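Local coordinates for protein syndapin (PDB 3I2W) that binds membrane phospholipids through its homodimeric EFC/F-BAR domain and probably takes part in endocytosis, at the interface of chains A and B. Sequence-based numbering; all coordinates share one arbitrary frame. Chains: chain A/B, Syndapin.

Four patches sample the long two-fold interface of the F-BAR homodimer, and each recurs with the chains exchanged. Contact 1 and contact 2 are neighbours, their C-alpha centres about 7 Å apart; they share A:Leu226 on helix 185-240, which meets chain B's helix 264-275 in one and the turn before its helix 63-105 in the other. Contact 3, where helix 11-58 of each chain meets its counterpart, lies about 41 Å from contact 1 and 39 Å from contact 4. Contacts 1 and 4 are about 78 Å apart, so pairing is spread along the dimer rather than concentrated at one point.

Contact 1: the interface of chains A and B. Residues chain A 223, 226-227; chain B 62, 65, 264, 267-268.
Helix 185-240 of one F-BAR protomer packs here against the C-terminal helix 264-275 of its mate, with A:Lys223 and A:Leu226 meeting B:Gln264 at the first turn of that helix. The F-BAR domain is a helical dimer, and this patch buries 259 Å² of surface counted over both chains. B:Gln264 is the centre of it: its CG sits between the backbone N and the carbonyl carbon (chi1 58°) and the chain bends again at chi2, which turns the amide back toward A:Lys223. There the lysine methylene CE lies 3.3 Å from the amide carbon CD of B:Gln264, a contact of the aliphatic chain with the amide group. The lysine chain runs extended beyond CG, and its CB touches CD1 of B:Leu268 at 3.9 Å. A:Leu226 crosses B:Gln264 at about a right angle, CB to CB at 3.9 Å, and sends its CD1 methyl to CB of B:Asp267 at 4.0 Å. A:Gln227 lies alongside B:Gln264, pointing the same way, with the two amide planes 72° apart; their CG atoms approach to 4.1 Å. Behind this surface B:Asp267 ties its helix to the start of helix 63-105 in the same chain. Its carboxylate OD2 accepts from the backbone N of B:Thr65 on the syn side at 2.9 Å, and from the hydroxyl OG1 of B:Thr65, nearly along the C-O axis, at 2.8 Å.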
# COMPACT_ATOMS: atom_id res chain seq x y z
N LYS A 223 -38.11 -8.44 9.21
CA LYS A 223 -37.94 -8.63 7.79
C LYS A 223 -37.43 -7.37 7.12
O LYS A 223 -36.69 -7.44 6.20
CB LYS A 223 -39.29 -9.01 7.20
CG LYS A 223 -39.30 -9.08 5.72
CD LYS A 223 -40.62 -9.48 5.20
CE LYS A 223 -40.36 -10.17 3.89
NZ LYS A 223 -41.55 -10.09 3.01
N LEU A 226 -33.72 -7.23 7.47
CA LEU A 226 -32.99 -8.30 6.77
C LEU A 226 -32.91 -7.95 5.30
O LEU A 226 -31.92 -8.24 4.59
CB LEU A 226 -33.63 -9.66 6.96
CG LEU A 226 -33.83 -10.17 8.39
CD1 LEU A 226 -34.22 -11.65 8.35
CD2 LEU A 226 -32.64 -9.93 9.37
N GLN A 227 -33.98 -7.34 4.82
CA GLN A 227 -33.98 -6.94 3.46
C GLN A 227 -33.03 -5.74 3.28
O GLN A 227 -32.46 -5.54 2.23
CB GLN A 227 -35.37 -6.58 3.01
CG GLN A 227 -36.16 -7.75 2.82
CD GLN A 227 -37.57 -7.45 2.36
OE1 GLN A 227 -38.23 -6.50 2.82
NE2 GLN A 227 -38.05 -8.27 1.47
N TYR B 62 -27.89 -13.79 12.57
CA TYR B 62 -28.07 -15.25 12.40
C TYR B 62 -28.44 -15.59 10.97
O TYR B 62 -28.72 -14.71 10.14
CB TYR B 62 -29.21 -15.78 13.33
CG TYR B 62 -30.57 -15.07 13.08
CD1 TYR B 62 -30.74 -13.73 13.44
CD2 TYR B 62 -31.64 -15.69 12.45
CE1 TYR B 62 -31.91 -13.03 13.23
CE2 TYR B 62 -32.85 -14.98 12.23
CZ TYR B 62 -32.96 -13.63 12.62
OH TYR B 62 -34.11 -12.83 12.44
N THR B 65 -28.37 -14.39 6.67
CA THR B 65 -28.00 -13.02 6.72
C THR B 65 -26.63 -12.95 7.38
O THR B 65 -25.71 -12.28 6.91
CB THR B 65 -29.05 -12.25 7.49
OG1 THR B 65 -30.26 -12.23 6.72
CG2 THR B 65 -28.61 -10.82 7.74
N GLN B 264 -34.50 -13.80 3.66
CA GLN B 264 -35.24 -13.40 4.82
C GLN B 264 -36.27 -14.48 5.28
O GLN B 264 -36.44 -14.75 6.46
CB GLN B 264 -35.80 -11.98 4.63
CG GLN B 264 -36.69 -11.80 3.44
CD GLN B 264 -38.02 -12.52 3.64
OE1 GLN B 264 -38.41 -12.82 4.77
NE2 GLN B 264 -38.72 -12.81 2.54
N ASP B 267 -34.53 -17.19 6.95
CA ASP B 267 -34.11 -16.73 8.26
C ASP B 267 -35.23 -16.55 9.26
O ASP B 267 -35.13 -17.03 10.41
CB ASP B 267 -33.24 -15.48 8.17
CG ASP B 267 -31.90 -15.77 7.54
OD1 ASP B 267 -31.55 -17.00 7.34
OD2 ASP B 267 -31.23 -14.78 7.20
N LEU B 268 -36.29 -15.91 8.82
CA LEU B 268 -37.40 -15.73 9.70
C LEU B 268 -38.06 -17.02 10.10
O LEU B 268 -38.47 -17.14 11.24
CB LEU B 268 -38.45 -14.79 9.10
CG LEU B 268 -38.07 -13.32 9.02
CD1 LEU B 268 -39.20 -12.70 8.36
CD2 LEU B 268 -37.91 -12.73 10.39

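Contact 2: the interface of chains A and B. Residues chain A 23, 225-226, 229; chain B 60-61, 69.
B:Glu61 leaves its backbone with CG opposite the N (chi1 -178°) and then bends at chi2 (79°), while A:Arg225, on helix 185-240, bends at chi3 (98°); the two side chains thus arrive from opposite directions and their charged ends meet. This is a salt bridge of the F-BAR dimer, made by the turn that joins helices 11-58 and 63-105 of chain B. NH1 of A:Arg225 stands 2.6 Å from the carboxylate OE2 of B:Glu61 and forms a weak hydrogen bond to OE1 at 3.0 Å. The carboxylate carbon lies at the edge of the guanidinium. B:Trp69 fixes the glutamate from within its own chain: indole NE1 donates to OE1 at 2.8 Å, on the anti side and well out of the carboxylate plane. The same NE1 faces the edge of the A:Phe229 ring, 3.6 Å from CD1, and NE of A:Arg225 lies above one face of that phenyl. A:Leu23 crosses the glutamate, its CD1 methyl 3.6 Å from OE1, and places CD2 3.7 Å from CD of B:Pro60. With an alanine in place of B:Glu61, A:Arg225 would probably lose its charged mate and the indole NE1 of B:Trp69 its acceptor.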
# COMPACT_ATOMS: atom_id res chain seq x y z
N LEU A 23 -27.12 -4.08 15.64
CA LEU A 23 -26.41 -4.56 14.50
C LEU A 23 -26.13 -3.41 13.55
O LEU A 23 -25.08 -3.41 12.97
CB LEU A 23 -27.17 -5.70 13.81
CG LEU A 23 -27.28 -7.03 14.54
CD1 LEU A 23 -28.32 -7.86 13.88
CD2 LEU A 23 -25.99 -7.81 14.58
N ARG A 225 -35.37 -4.97 8.14
CA ARG A 225 -33.95 -4.98 8.40
C ARG A 225 -33.20 -6.01 7.58
O ARG A 225 -32.12 -5.73 7.10
CB ARG A 225 -33.74 -5.34 9.87
CG ARG A 225 -32.45 -4.81 10.50
CD ARG A 225 -32.12 -5.56 11.81
NE ARG A 225 -31.13 -6.60 11.54
CZ ARG A 225 -31.34 -7.89 11.76
NH1 ARG A 225 -30.44 -8.82 11.48
NH2 ARG A 225 -32.50 -8.23 12.28
N LEU A 226 -33.72 -7.23 7.47
CA LEU A 226 -32.99 -8.30 6.77
C LEU A 226 -32.91 -7.95 5.30
O LEU A 226 -31.92 -8.24 4.59
CB LEU A 226 -33.63 -9.66 6.96
CG LEU A 226 -33.83 -10.17 8.39
CD1 LEU A 226 -34.22 -11.65 8.35
CD2 LEU A 226 -32.64 -9.93 9.37
N PHE A 229 -30.27 -4.98 5.11
CA PHE A 229 -28.90 -5.45 5.17
C PHE A 229 -28.45 -6.10 3.85
O PHE A 229 -27.32 -5.87 3.40
CB PHE A 229 -28.69 -6.35 6.39
CG PHE A 229 -28.55 -5.57 7.66
CD1 PHE A 229 -27.68 -5.95 8.65
CD2 PHE A 229 -29.29 -4.43 7.88
CE1 PHE A 229 -27.57 -5.22 9.87
CE2 PHE A 229 -29.16 -3.69 9.06
CZ PHE A 229 -28.31 -4.09 10.07
N PRO B 60 -25.49 -11.04 17.62
CA PRO B 60 -26.89 -11.44 17.35
C PRO B 60 -27.28 -11.76 15.92
O PRO B 60 -28.37 -12.22 15.71
CB PRO B 60 -27.72 -10.23 17.80
CG PRO B 60 -26.76 -9.22 18.23
CD PRO B 60 -25.39 -9.59 17.74
N GLU B 61 -26.43 -11.55 14.95
CA GLU B 61 -26.94 -11.77 13.59
C GLU B 61 -26.96 -13.29 13.37
O GLU B 61 -26.16 -13.99 14.02
CB GLU B 61 -26.09 -11.00 12.57
CG GLU B 61 -26.59 -11.13 11.17
CD GLU B 61 -27.76 -10.26 10.84
OE1 GLU B 61 -27.63 -9.05 10.56
OE2 GLU B 61 -28.86 -10.80 10.82
N TRP B 69 -23.07 -11.43 5.80
CA TRP B 69 -22.12 -10.52 6.42
C TRP B 69 -20.77 -11.18 6.26
O TRP B 69 -19.79 -10.50 5.98
CB TRP B 69 -22.28 -10.37 7.93
CG TRP B 69 -23.30 -9.45 8.54
CD1 TRP B 69 -24.67 -9.52 8.42
CD2 TRP B 69 -23.04 -8.41 9.47
NE1 TRP B 69 -25.27 -8.53 9.17
CE2 TRP B 69 -24.29 -7.85 9.85
CE3 TRP B 69 -21.88 -7.88 10.03
CZ2 TRP B 69 -24.39 -6.80 10.75
CZ3 TRP B 69 -21.98 -6.84 10.91
CH2 TRP B 69 -23.21 -6.31 11.28

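Contact 3: the interface of chains A and B. Residues chain A 44-45, 48; chain B 33-34, 37.
Helix 11-58 of each F-BAR protomer meets its counterpart here, A:Trp48 and A:Ser44 facing B:Ile37 and B:Arg34. The denser part is built on B:Ile37, which has 61 Å² hidden by chain A. Its CD1 methyl reaches CB of A:Trp48 at 3.7 Å and the backbone O of A:Ser44 at 3.6 Å, while its CG2 branch meets the CD2 methyl of A:Leu45 at 3.8 Å. The indole of A:Trp48 swings out with CG opposite its own backbone N (chi1 179°), and this carries the ring across to B:Arg34. One face receives CB of B:Arg34, offset toward the rim, with CZ2 of the tryptophan 3.7 Å from that carbon; CB of B:Glu33 comes in at the ring edge, 3.5 Å from NE1. The arginine bends at chi2 and crosses the tryptophan, its guanidinium standing nearly upright to the indole at 82°, with NH1 3.7 Å from CZ3. A face of that guanidinium in turn takes CD2 of A:Leu45, 3.8 Å from NE. An alanine replacing A:Trp48 is likely to open a gap over CB of B:Arg34 and beside CB of B:Glu33, leaving the arginine side chain less restrained. Packing is looser toward B:Glu33, which has 9 Å² hidden against 57 Å² for A:Trp48 and meets the indole through its CB, the chain running on extended beyond CG.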
# COMPACT_ATOMS: atom_id res chain seq x y z
N SER A 44 0.13 5.01 2.75
CA SER A 44 1.36 4.31 2.52
C SER A 44 1.92 4.42 1.10
O SER A 44 3.10 4.70 0.91
CB SER A 44 1.12 2.85 2.81
OG SER A 44 1.25 2.71 4.18
N LEU A 45 1.06 4.21 0.13
CA LEU A 45 1.49 4.30 -1.20
C LEU A 45 2.08 5.67 -1.45
O LEU A 45 3.13 5.76 -2.04
CB LEU A 45 0.34 3.97 -2.14
CG LEU A 45 0.07 2.46 -2.09
CD1 LEU A 45 -1.10 2.16 -2.84
CD2 LEU A 45 1.20 1.60 -2.62
N TRP A 48 5.42 6.46 0.12
CA TRP A 48 6.43 5.72 -0.60
C TRP A 48 6.71 6.45 -1.88
O TRP A 48 7.86 6.61 -2.28
CB TRP A 48 5.90 4.33 -0.90
CG TRP A 48 6.78 3.45 -1.63
CD1 TRP A 48 7.81 2.70 -1.13
CD2 TRP A 48 6.71 3.15 -3.02
NE1 TRP A 48 8.39 1.97 -2.14
CE2 TRP A 48 7.72 2.23 -3.31
CE3 TRP A 48 5.88 3.58 -4.06
CZ2 TRP A 48 7.93 1.74 -4.58
CZ3 TRP A 48 6.09 3.07 -5.35
CH2 TRP A 48 7.08 2.18 -5.60
N GLU B 33 10.52 -2.23 -0.51
CA GLU B 33 9.69 -1.32 0.20
C GLU B 33 8.25 -1.41 -0.23
O GLU B 33 7.40 -1.47 0.63
CB GLU B 33 10.26 0.07 0.18
CG GLU B 33 11.06 0.28 1.47
CD GLU B 33 11.93 1.54 1.58
OE1 GLU B 33 11.52 2.63 1.16
OE2 GLU B 33 13.04 1.43 2.16
N ARG B 34 7.96 -1.45 -1.52
CA ARG B 34 6.61 -1.60 -2.00
C ARG B 34 6.03 -2.91 -1.50
O ARG B 34 4.88 -3.00 -1.10
CB ARG B 34 6.65 -1.62 -3.52
CG ARG B 34 5.32 -1.86 -4.27
CD ARG B 34 4.21 -0.98 -3.77
NE ARG B 34 3.02 -1.15 -4.55
CZ ARG B 34 2.75 -0.49 -5.66
NH1 ARG B 34 3.58 0.41 -6.13
NH2 ARG B 34 1.62 -0.73 -6.31
N ILE B 37 4.66 -2.61 1.92
CA ILE B 37 3.37 -2.02 1.84
C ILE B 37 2.29 -3.04 1.44
O ILE B 37 1.19 -3.02 2.01
CB ILE B 37 3.38 -0.78 0.96
CG1 ILE B 37 3.96 0.34 1.78
CG2 ILE B 37 2.00 -0.41 0.50
CD1 ILE B 37 4.61 1.41 0.97

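Contact 4: the interface of chains A and B. Residues chain A 272, 275-277; chain B 4-5, 212, 215.
A:Ile277, with 87 Å² hidden by chain B, inserts among B:Phe4, B:Trp5, B:Thr212 and B:Phe215. Its CG1 occupies the position between backbone N and carbonyl carbon (chi1 66°), which directs the two branches to different partners. The CG2 methyl lies 3.6 Å from CE2 of B:Phe4 and 3.8 Å from CD2 of B:Phe215, so both rings share it; CD1, at the end of the longer branch, meets the CG2 methyl of B:Thr212 at 3.9 Å. The backbone O of A:Ile277 accepts a hydrogen bond from the indole NE1 of B:Trp5 at 3.2 Å; the O lies close to the indole plane, while NE1 is tilted 32° from the carbonyl plane. B:Phe4 points the CD2 edge of its ring at the centre of one face of the B:Trp5 indole, which may help to hold the indole in place. B:Phe215, with 39 Å² hidden, turns one face toward the N of A:Ile277 and brings CE1 to 3.7 Å from CA of A:Gly276, whose lack of a side chain probably allows the ring this close to the backbone. B:Phe4 meets this glycine too, its CG 3.8 Å from the same CA. In the F-BAR fold the patch joins the segment following helix 264-275 of chain A to chain B's N-terminal stretch and its long helix 169-240.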
# COMPACT_ATOMS: atom_id res chain seq x y z
N SER A 272 27.48 10.92 -23.79
CA SER A 272 28.64 11.17 -24.58
C SER A 272 28.73 12.64 -24.81
O SER A 272 29.84 13.18 -24.86
CB SER A 272 28.53 10.47 -25.87
OG SER A 272 29.72 10.70 -26.59
N HIS A 275 29.26 14.23 -20.91
CA HIS A 275 30.28 13.70 -20.07
C HIS A 275 31.37 12.98 -20.83
O HIS A 275 32.38 12.63 -20.26
CB HIS A 275 29.66 12.83 -18.98
CG HIS A 275 28.82 13.59 -18.00
ND1 HIS A 275 29.37 14.34 -16.98
CD2 HIS A 275 27.48 13.75 -17.90
CE1 HIS A 275 28.41 14.94 -16.30
NE2 HIS A 275 27.24 14.59 -16.83
N GLY A 276 31.21 12.79 -22.12
CA GLY A 276 32.16 11.92 -22.80
C GLY A 276 32.67 12.42 -24.13
O GLY A 276 32.71 13.61 -24.40
N ILE A 277 33.04 11.51 -24.99
CA ILE A 277 33.76 11.91 -26.14
C ILE A 277 33.18 12.98 -27.06
O ILE A 277 33.91 13.67 -27.69
CB ILE A 277 34.18 10.72 -26.96
CG1 ILE A 277 32.96 10.01 -27.55
CG2 ILE A 277 35.02 9.80 -26.15
CD1 ILE A 277 33.32 9.13 -28.74
N PHE B 4 35.59 16.35 -20.99
CA PHE B 4 36.11 14.98 -21.00
C PHE B 4 37.60 14.84 -21.40
O PHE B 4 38.35 14.04 -20.86
CB PHE B 4 35.24 14.12 -21.93
CG PHE B 4 35.81 12.75 -22.16
CD1 PHE B 4 35.70 11.78 -21.19
CD2 PHE B 4 36.50 12.46 -23.34
CE1 PHE B 4 36.22 10.53 -21.42
CE2 PHE B 4 37.02 11.25 -23.55
CZ PHE B 4 36.88 10.27 -22.60
N TRP B 5 37.99 15.61 -22.39
CA TRP B 5 39.31 15.48 -22.98
C TRP B 5 40.52 15.94 -22.14
O TRP B 5 41.64 15.51 -22.37
CB TRP B 5 39.24 16.14 -24.33
CG TRP B 5 38.37 15.35 -25.21
CD1 TRP B 5 37.13 15.68 -25.66
CD2 TRP B 5 38.65 14.05 -25.74
NE1 TRP B 5 36.64 14.68 -26.46
CE2 TRP B 5 37.57 13.69 -26.55
CE3 TRP B 5 39.76 13.19 -25.65
CZ2 TRP B 5 37.54 12.49 -27.23
CZ3 TRP B 5 39.74 12.00 -26.34
CH2 TRP B 5 38.63 11.65 -27.11
N THR B 212 38.67 6.89 -27.14
CA THR B 212 37.38 6.50 -27.70
C THR B 212 37.12 5.03 -27.48
O THR B 212 36.02 4.55 -27.30
CB THR B 212 37.39 6.81 -29.13
OG1 THR B 212 37.67 8.21 -29.24
CG2 THR B 212 36.04 6.60 -29.79
N PHE B 215 36.31 4.45 -23.78
CA PHE B 215 35.03 5.01 -23.47
C PHE B 215 33.94 4.10 -23.93
O PHE B 215 32.92 3.97 -23.29
CB PHE B 215 34.87 6.31 -24.21
CG PHE B 215 33.57 7.01 -23.93
CD1 PHE B 215 33.33 7.59 -22.69
CD2 PHE B 215 32.62 7.16 -24.91
CE1 PHE B 215 32.15 8.25 -22.43
CE2 PHE B 215 31.45 7.88 -24.68
CZ PHE B 215 31.20 8.40 -23.45